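Local coordinates for protein adenylyltransferase MntA (Shewanella oneidensis MR-1, PDB 6M6U) that neutralises its cognate toxin HepT by transferring AMP from ATP, three times in succession, onto a tyrosine of the toxin, with magnesium as cofactor, at residues E[24-29]-E[39-44]; E[17-22]-E[45-50]. The protein carries 2 engineered substitutions. All blocks are in the same frame, centred on the assembly; numbering follows the deposited sequence.

Interaction 1 of 2, residues E[24-29]-E[39-44]; sequences YLFGSY and EIEIAV. Engineered in segment 39-44: Glu39 (natural residue Asp), Glu41 (natural residue Asp).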
ATOM      1  N   TYR E  24      20.200 -13.905  15.407  1.00 33.31           N
ATOM      2  CA  TYR E  24      19.260 -14.974  15.102  1.00 36.50           C
ATOM      3  C   TYR E  24      18.636 -14.739  13.743  1.00 38.47           C
ATOM      4  O   TYR E  24      18.259 -13.611  13.405  1.00 39.25           O
ATOM      5  CB  TYR E  24      18.115 -15.082  16.115  1.00 39.29           C
ATOM      6  CG  TYR E  24      18.535 -15.446  17.507  1.00 46.40           C
ATOM      7  CD1 TYR E  24      18.819 -16.759  17.845  1.00 45.89           C
ATOM      8  CD2 TYR E  24      18.630 -14.476  18.489  1.00 47.60           C
ATOM      9  CE1 TYR E  24      19.201 -17.092  19.125  1.00 48.13           C
ATOM     10  CE2 TYR E  24      19.007 -14.797  19.765  1.00 51.65           C
ATOM     11  CZ  TYR E  24      19.295 -16.104  20.079  1.00 51.89           C
ATOM     12  OH  TYR E  24      19.673 -16.419  21.361  1.00 59.58           O
ATOM     13  N   LEU E  25      18.522 -15.816  12.981  1.00 36.19           N
ATOM     14  CA  LEU E  25      17.608 -15.877  11.857  1.00 43.26           C
ATOM     15  C   LEU E  25      16.320 -16.508  12.368  1.00 44.43           C
ATOM     16  O   LEU E  25      16.365 -17.517  13.079  1.00 45.85           O
ATOM     17  CB  LEU E  25      18.220 -16.701  10.723  1.00 42.94           C
ATOM     18  CG  LEU E  25      17.563 -16.721   9.349  1.00 48.20           C
ATOM     19  CD1 LEU E  25      17.693 -15.362   8.657  1.00 48.29           C
ATOM     20  CD2 LEU E  25      18.192 -17.827   8.514  1.00 49.01           C
ATOM     21  N   PHE E  26      15.180 -15.896  12.058  1.00 40.61           N
ATOM     22  CA  PHE E  26      13.906 -16.454  12.495  1.00 39.03           C
ATOM     23  C   PHE E  26      12.890 -16.288  11.371  1.00 45.92           C
ATOM     24  O   PHE E  26      13.217 -15.858  10.261  1.00 53.60           O
ATOM     25  CB  PHE E  26      13.442 -15.827  13.823  1.00 40.37           C
ATOM     26  CG  PHE E  26      13.007 -14.382  13.720  1.00 37.49           C
ATOM     27  CD1 PHE E  26      11.660 -14.047  13.769  1.00 35.11           C
ATOM     28  CD2 PHE E  26      13.943 -13.357  13.615  1.00 32.99           C
ATOM     29  CE1 PHE E  26      11.246 -12.721  13.687  1.00 38.55           C
ATOM     30  CE2 PHE E  26      13.540 -12.028  13.532  1.00 35.41           C
ATOM     31  CZ  PHE E  26      12.185 -11.710  13.569  1.00 38.36           C
ATOM     32  N   GLY E  27      11.648 -16.663  11.657  1.00 47.63           N
ATOM     33  CA  GLY E  27      10.624 -16.550  10.647  1.00 44.84           C
ATOM     34  C   GLY E  27      10.781 -17.589   9.551  1.00 49.66           C
ATOM     35  O   GLY E  27      11.306 -18.689   9.751  1.00 49.66           O
ATOM     36  N   SER E  28      10.338 -17.206   8.358  1.00 55.23           N
ATOM     37  CA  SER E  28      10.217 -18.164   7.269  1.00 63.92           C
ATOM     38  C   SER E  28      11.575 -18.683   6.806  1.00 68.97           C
ATOM     39  O   SER E  28      11.700 -19.861   6.480  1.00 69.24           O
ATOM     40  CB  SER E  28       9.451 -17.527   6.111  1.00 67.02           C
ATOM     41  OG  SER E  28      10.173 -16.457   5.524  1.00 69.81           O
ATOM     42  N   TYR E  29      12.608 -17.833   6.779  1.00 75.31           N
ATOM     43  CA  TYR E  29      13.876 -18.256   6.186  1.00 79.40           C
ATOM     44  C   TYR E  29      14.593 -19.302   7.031  1.00 78.10           C
ATOM     45  O   TYR E  29      15.342 -20.120   6.486  1.00 76.29           O
ATOM     46  CB  TYR E  29      14.771 -17.047   5.930  1.00 87.17           C
ATOM     47  CG  TYR E  29      14.603 -16.494   4.529  1.00 94.67           C
ATOM     48  CD1 TYR E  29      13.379 -15.986   4.106  1.00 96.72           C
ATOM     49  CD2 TYR E  29      15.660 -16.491   3.627  1.00 99.07           C
ATOM     50  CE1 TYR E  29      13.213 -15.486   2.824  1.00 97.67           C
ATOM     51  CE2 TYR E  29      15.506 -15.986   2.342  1.00 99.58           C
ATOM     52  CZ  TYR E  29      14.279 -15.488   1.945  1.00 98.33           C
ATOM     53  OH  TYR E  29      14.118 -14.988   0.669  1.00 97.05           O
ATOM     54  N   GLU E  39      10.106 -11.338   3.651  1.00 74.10           N
ATOM     55  CA  GLU E  39      11.306 -10.744   4.213  1.00 58.76           C
ATOM     56  C   GLU E  39      12.194 -11.805   4.849  1.00 49.22           C
ATOM     57  O   GLU E  39      11.729 -12.847   5.314  1.00 47.57           O
ATOM     58  CB  GLU E  39      10.950  -9.697   5.267  1.00 59.82           C
ATOM     59  CG  GLU E  39       9.949  -8.652   4.825  1.00 66.31           C
ATOM     60  CD  GLU E  39       9.750  -7.568   5.870  1.00 69.99           C
ATOM     61  OE1 GLU E  39      10.561  -6.614   5.904  1.00 65.15           O
ATOM     62  OE2 GLU E  39       8.790  -7.677   6.665  1.00 74.06           O
ATOM     63  N   ILE E  40      13.491 -11.525   4.855  1.00 43.40           N
ATOM     64  CA  ILE E  40      14.417 -12.210   5.745  1.00 37.37           C
ATOM     65  C   ILE E  40      14.316 -11.523   7.100  1.00 43.28           C
ATOM     66  O   ILE E  40      14.472 -10.300   7.200  1.00 45.13           O
ATOM     67  CB  ILE E  40      15.848 -12.169   5.191  1.00 39.95           C
ATOM     68  CG1 ILE E  40      15.876 -12.757   3.775  1.00 38.19           C
ATOM     69  CG2 ILE E  40      16.803 -12.920   6.104  1.00 39.61           C
ATOM     70  CD1 ILE E  40      17.124 -12.441   3.007  1.00 40.14           C
ATOM     71  N   GLU E  41      14.007 -12.296   8.138  1.00 40.28           N
ATOM     72  CA  GLU E  41      13.775 -11.769   9.476  1.00 40.84           C
ATOM     73  C   GLU E  41      14.975 -12.100  10.350  1.00 41.23           C
ATOM     74  O   GLU E  41      15.293 -13.276  10.564  1.00 36.85           O
ATOM     75  CB  GLU E  41      12.480 -12.329  10.065  1.00 44.69           C
ATOM     76  CG  GLU E  41      11.226 -11.763   9.404  1.00 47.65           C
ATOM     77  CD  GLU E  41       9.965 -12.538   9.737  1.00 62.34           C
ATOM     78  OE1 GLU E  41       9.405 -12.349  10.839  1.00 70.48           O
ATOM     79  OE2 GLU E  41       9.528 -13.343   8.887  1.00 70.70           O
ATOM     80  N   ILE E  42      15.643 -11.061  10.843  1.00 41.62           N
ATOM     81  CA  ILE E  42      16.865 -11.197  11.623  1.00 38.61           C
ATOM     82  C   ILE E  42      16.694 -10.444  12.934  1.00 38.29           C
ATOM     83  O   ILE E  42      16.185  -9.317  12.955  1.00 39.83           O
ATOM     84  CB  ILE E  42      18.088 -10.669  10.845  1.00 41.35           C
ATOM     85  CG1 ILE E  42      18.209 -11.388   9.503  1.00 35.26           C
ATOM     86  CG2 ILE E  42      19.370 -10.836  11.668  1.00 44.75           C
ATOM     87  CD1 ILE E  42      19.043 -10.637   8.491  1.00 36.36           C
ATOM     88  N   ALA E  43      17.120 -11.067  14.026  1.00 32.49           N
ATOM     89  CA  ALA E  43      17.068 -10.467  15.348  1.00 36.05           C
ATOM     90  C   ALA E  43      18.480 -10.377  15.909  1.00 38.46           C
ATOM     91  O   ALA E  43      19.292 -11.289  15.725  1.00 43.51           O
ATOM     92  CB  ALA E  43      16.178 -11.276  16.294  1.00 33.60           C
ATOM     93  N   VAL E  44      18.767  -9.275  16.591  1.00 36.31           N
ATOM     94  CA  VAL E  44      20.077  -9.050  17.179  1.00 38.50           C
ATOM     95  C   VAL E  44      19.896  -8.572  18.609  1.00 43.32           C
ATOM     96  O   VAL E  44      18.911  -7.908  18.951  1.00 44.89           O
ATOM     97  CB  VAL E  44      20.920  -8.032  16.375  1.00 33.50           C
ATOM     98  CG1 VAL E  44      21.368  -8.641  15.058  1.00 32.05           C
ATOM     99  CG2 VAL E  44      20.121  -6.762  16.128  1.00 31.73           C
TER
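Tyr24 and Ala43 form the tight end of this contact, an antiparallel hydrogen-bonded pair closed by two nearly straight bonds, Tyr24 N to Ala43 O at 2.8 Å and Ala43 N to Tyr24 O at 2.9 Å. Beyond the sheet, Tyr24 OH is hydrogen-bonded to Asp100 OD1 of helix 97-125. On the face shared by Tyr24, Phe26 and Ala43, CG of Phe26 sits between its own N and carbonyl carbon (chi1 70°), and the ring leans across strand 40-44. Glu41 CB lies over one ring face, toward the rim, 3.6 Å from the centroid, while Phe26 CE2 meets Ala43 CB at 3.9 Å; helix 80-89 packs on this same ring through Leu82 and Val86. The other face is aliphatic: Leu25 CD1 reaches Ile40 CG2 at 3.6 Å and, less closely, Ile42 CG1. Toward the motif loop the strands part. Tyr29, poorly ordered, lays its ring over Ile40, with CG1 above the ring centre at 3.6 Å, and Ser28 and Glu39, both partly exposed, come near residues of two toxin chains. Glu41, engineered from Asp, brings OE1 to 3.4 Å from Phe26 CE1, on the side of the ring that its CB covers, with OE2 3.8 Å from Gly27 CA. Glu39, likewise engineered, directs its CB away from 24-29, and its side chain touches Asp71. Gly27, Ser28 and the two acidic positions belong to the GSX(10)DXD motif of the nucleotidyltransferase fold, so an apolar, backbone-bonded sheet carries, where its strands separate, the positions whose natural aspartates bind two magnesium ions, the first also bound by Asp71.

Interaction 2 of 2, residues E[17-22]-E[45-50]; sequences IPKLQL and LAADTL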
ATOM      1  N   ILE E  17      27.352  -3.193  14.113  1.00 51.06           N
ATOM      2  CA  ILE E  17      26.695  -3.061  15.414  1.00 46.09           C
ATOM      3  C   ILE E  17      27.724  -3.163  16.532  1.00 44.06           C
ATOM      4  O   ILE E  17      28.319  -4.231  16.731  1.00 46.45           O
ATOM      5  CB  ILE E  17      25.590  -4.113  15.592  1.00 44.10           C
ATOM      6  CG1 ILE E  17      24.531  -3.959  14.502  1.00 37.25           C
ATOM      7  CG2 ILE E  17      24.948  -3.966  16.963  1.00 44.30           C
ATOM      8  CD1 ILE E  17      23.441  -5.004  14.551  1.00 30.51           C
ATOM      9  N   PRO E  18      27.957  -2.093  17.288  1.00 48.32           N
ATOM     10  CA  PRO E  18      28.906  -2.177  18.404  1.00 49.63           C
ATOM     11  C   PRO E  18      28.404  -3.106  19.497  1.00 52.23           C
ATOM     12  O   PRO E  18      27.210  -3.138  19.811  1.00 53.06           O
ATOM     13  CB  PRO E  18      28.995  -0.730  18.904  1.00 49.79           C
ATOM     14  CG  PRO E  18      27.702  -0.111  18.483  1.00 49.25           C
ATOM     15  CD  PRO E  18      27.356  -0.753  17.167  1.00 48.26           C
ATOM     16  N   LYS E  19      29.335  -3.866  20.075  1.00 59.04           N
ATOM     17  CA  LYS E  19      29.055  -4.726  21.228  1.00 62.75           C
ATOM     18  C   LYS E  19      27.922  -5.706  20.934  1.00 60.93           C
ATOM     19  O   LYS E  19      27.075  -5.981  21.788  1.00 59.18           O
ATOM     20  CB  LYS E  19      28.742  -3.894  22.471  1.00 65.77           C
ATOM     21  CG  LYS E  19      29.864  -2.965  22.885  1.00 73.15           C
ATOM     22  CD  LYS E  19      29.355  -1.916  23.845  1.00 79.69           C
ATOM     23  CE  LYS E  19      28.275  -1.075  23.186  1.00 85.12           C
ATOM     24  NZ  LYS E  19      27.447  -0.370  24.194  1.00 87.66           N
ATOM     25  N   LEU E  20      27.906  -6.228  19.710  1.00 57.83           N
ATOM     26  CA  LEU E  20      26.921  -7.229  19.327  1.00 49.62           C
ATOM     27  C   LEU E  20      27.072  -8.475  20.191  1.00 45.11           C
ATOM     28  O   LEU E  20      28.182  -8.857  20.566  1.00 45.89           O
ATOM     29  CB  LEU E  20      27.094  -7.574  17.851  1.00 47.78           C
ATOM     30  CG  LEU E  20      26.057  -8.452  17.164  1.00 47.30           C
ATOM     31  CD1 LEU E  20      24.689  -7.802  17.225  1.00 44.21           C
ATOM     32  CD2 LEU E  20      26.488  -8.667  15.721  1.00 48.75           C
ATOM     33  N   GLN E  21      25.956  -9.103  20.511  1.00 44.16           N
ATOM     34  CA  GLN E  21      26.003 -10.276  21.377  1.00 47.27           C
ATOM     35  C   GLN E  21      25.321 -11.495  20.779  1.00 46.86           C
ATOM     36  O   GLN E  21      25.781 -12.615  21.004  1.00 50.52           O
ATOM     37  CB  GLN E  21      25.373  -9.954  22.744  1.00 50.78           C
ATOM     38  CG  GLN E  21      26.136  -8.913  23.544  1.00 57.94           C
ATOM     39  CD  GLN E  21      25.331  -8.353  24.701  1.00 64.11           C
ATOM     40  OE1 GLN E  21      24.131  -8.604  24.818  1.00 68.98           O
ATOM     41  NE2 GLN E  21      25.987  -7.583  25.561  1.00 65.71           N
ATOM     42  N   LEU E  22      24.228 -11.313  20.040  1.00 42.57           N
ATOM     43  CA  LEU E  22      23.471 -12.437  19.510  1.00 43.04           C
ATOM     44  C   LEU E  22      22.923 -12.077  18.140  1.00 44.01           C
ATOM     45  O   LEU E  22      22.423 -10.968  17.943  1.00 45.25           O
ATOM     46  CB  LEU E  22      22.316 -12.827  20.451  1.00 38.90           C
ATOM     47  CG  LEU E  22      22.684 -13.401  21.826  1.00 37.54           C
ATOM     48  CD1 LEU E  22      21.500 -13.340  22.780  1.00 43.24           C
ATOM     49  CD2 LEU E  22      23.208 -14.831  21.722  1.00 32.03           C
ATOM     50  N   LEU E  45      20.850  -8.939  19.453  1.00 47.35           N
ATOM     51  CA  LEU E  45      20.988  -8.371  20.781  1.00 44.45           C
ATOM     52  C   LEU E  45      22.372  -7.757  20.868  1.00 45.31           C
ATOM     53  O   LEU E  45      23.371  -8.428  20.588  1.00 47.95           O
ATOM     54  CB  LEU E  45      20.797  -9.425  21.877  1.00 45.34           C
ATOM     55  CG  LEU E  45      20.800  -8.901  23.319  1.00 43.55           C
ATOM     56  CD1 LEU E  45      19.585  -8.017  23.578  1.00 40.38           C
ATOM     57  CD2 LEU E  45      20.850 -10.048  24.314  1.00 36.95           C
ATOM     58  N   ALA E  46      22.425  -6.481  21.218  1.00 45.56           N
ATOM     59  CA  ALA E  46      23.666  -5.784  21.500  1.00 44.95           C
ATOM     60  C   ALA E  46      23.634  -5.291  22.942  1.00 47.98           C
ATOM     61  O   ALA E  46      22.605  -5.362  23.622  1.00 47.89           O
ATOM     62  CB  ALA E  46      23.879  -4.619  20.526  1.00 30.36           C
ATOM     63  N   ALA E  47      24.778  -4.781  23.407  1.00 48.78           N
ATOM     64  CA  ALA E  47      24.851  -4.264  24.771  1.00 52.12           C
ATOM     65  C   ALA E  47      23.870  -3.117  24.984  1.00 55.97           C
ATOM     66  O   ALA E  47      23.211  -3.040  26.029  1.00 56.21           O
ATOM     67  CB  ALA E  47      26.277  -3.816  25.093  1.00 48.93           C
ATOM     68  N   ASP E  48      23.757  -2.217  24.011  1.00 58.95           N
ATOM     69  CA  ASP E  48      22.789  -1.133  24.048  1.00 60.74           C
ATOM     70  C   ASP E  48      21.675  -1.381  23.043  1.00 59.24           C
ATOM     71  O   ASP E  48      21.830  -2.134  22.075  1.00 55.37           O
ATOM     72  CB  ASP E  48      23.437   0.221  23.734  1.00 69.71           C
ATOM     73  CG  ASP E  48      24.615   0.529  24.623  1.00 84.06           C
ATOM     74  OD1 ASP E  48      25.596   1.114  24.113  1.00 89.47           O
ATOM     75  OD2 ASP E  48      24.568   0.194  25.825  1.00 90.63           O
ATOM     76  N   THR E  49      20.543  -0.722  23.283  1.00 61.21           N
ATOM     77  CA  THR E  49      19.513  -0.636  22.261  1.00 61.91           C
ATOM     78  C   THR E  49      20.076   0.093  21.050  1.00 63.17           C
ATOM     79  O   THR E  49      20.821   1.068  21.185  1.00 66.72           O
ATOM     80  CB  THR E  49      18.287   0.113  22.783  1.00 64.40           C
ATOM     81  OG1 THR E  49      18.648   1.472  23.041  1.00 74.35           O
ATOM     82  CG2 THR E  49      17.763  -0.510  24.063  1.00 64.13           C
ATOM     83  N   LEU E  50      19.732  -0.390  19.862  1.00 55.44           N
ATOM     84  CA  LEU E  50      20.131   0.297  18.648  1.00 49.23           C
ATOM     85  C   LEU E  50      19.258   1.524  18.453  1.00 45.89           C
ATOM     86  O   LEU E  50      18.097   1.553  18.869  1.00 46.37           O
ATOM     87  CB  LEU E  50      20.005  -0.616  17.426  1.00 48.51           C
ATOM     88  CG  LEU E  50      20.478  -2.071  17.506  1.00 57.63           C
ATOM     89  CD1 LEU E  50      20.423  -2.711  16.125  1.00 61.90           C
ATOM     90  CD2 LEU E  50      21.873  -2.197  18.100  1.00 60.09           C
TER
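Leu45 faces both Gln21 and Leu22, a classic beta bulge in which one carbonyl serves two donors. Leu45 O accepts Gln21 N at 2.7 Å and Leu22 N at 3.1 Å, and Leu45 N returns a bond to Leu22 O. Past the bulge the register has shifted by one: Leu20 and Ala46 pair without hydrogen bonds, and Ala47 N reaches Lys19 O at 3.1 Å, bent to 144° at the hydrogen. Lys19 belongs to the type II turn from Ile17 to Leu20.

Apolar contacts lie on both faces. Leu22 and Leu45 run side by side, pointing the same way, with CD1 of Leu22 3.7 Å from CD2 of Leu45. On the Ala46 side, Ile17 CG2, anti to its backbone N, touches Ala46 CB at 3.8 Å and Leu50 CD2 at 3.7 Å, the Ile17 and Leu50 side chains crossing at about a right angle.

The polar Gln21 amide makes van der Waals contacts: the side chain crosses Leu45 obliquely, with OE1 beside Leu45 CD2 and NE2 beside Ala47 CA.

The charged pair lies on the exposed side. The Lys19 chain passes over Ala47 CB, its own CB 3.6 Å away, and bends at chi3 (-61°) before NZ meets Asp48 OD1 in a salt bridge; the modelled separation is too short to be taken literally.

The contact lies where strand 20-26 begins and strand 40-46 ends. Arg76 NE hydrogen-bonds Ala46 O and its side chain touches Leu45, Asp74 of strand 70-74 accepts Leu50 N, helix 97-125 lies against Leu22 through Phe103, and Trp94 of strand 91-94 packs on Leu20.

How the interactions relate
Both interactions join strand 20-26 to strand 40-46, interaction 1 nested within the loop that interaction 2 closes, their centres about 16 Å apart. Val44 links them: its side chain packs against Ile17, Leu20 and Leu50 of interaction 2. Interaction 1 lies near the centre of the chain and is mostly buried, with in-register strand pairing that loosens toward the motif, flanked by aromatic and aliphatic side chains, and engineered glutamates at its GSX(10)DXD end. Interaction 2 lies farther out, about 12 Å from the chain centre, and is only partly buried; there a bulge breaks the pairing, a type II turn leads into one strand, a loop follows the other, and a lysine-aspartate pair sits at the surface.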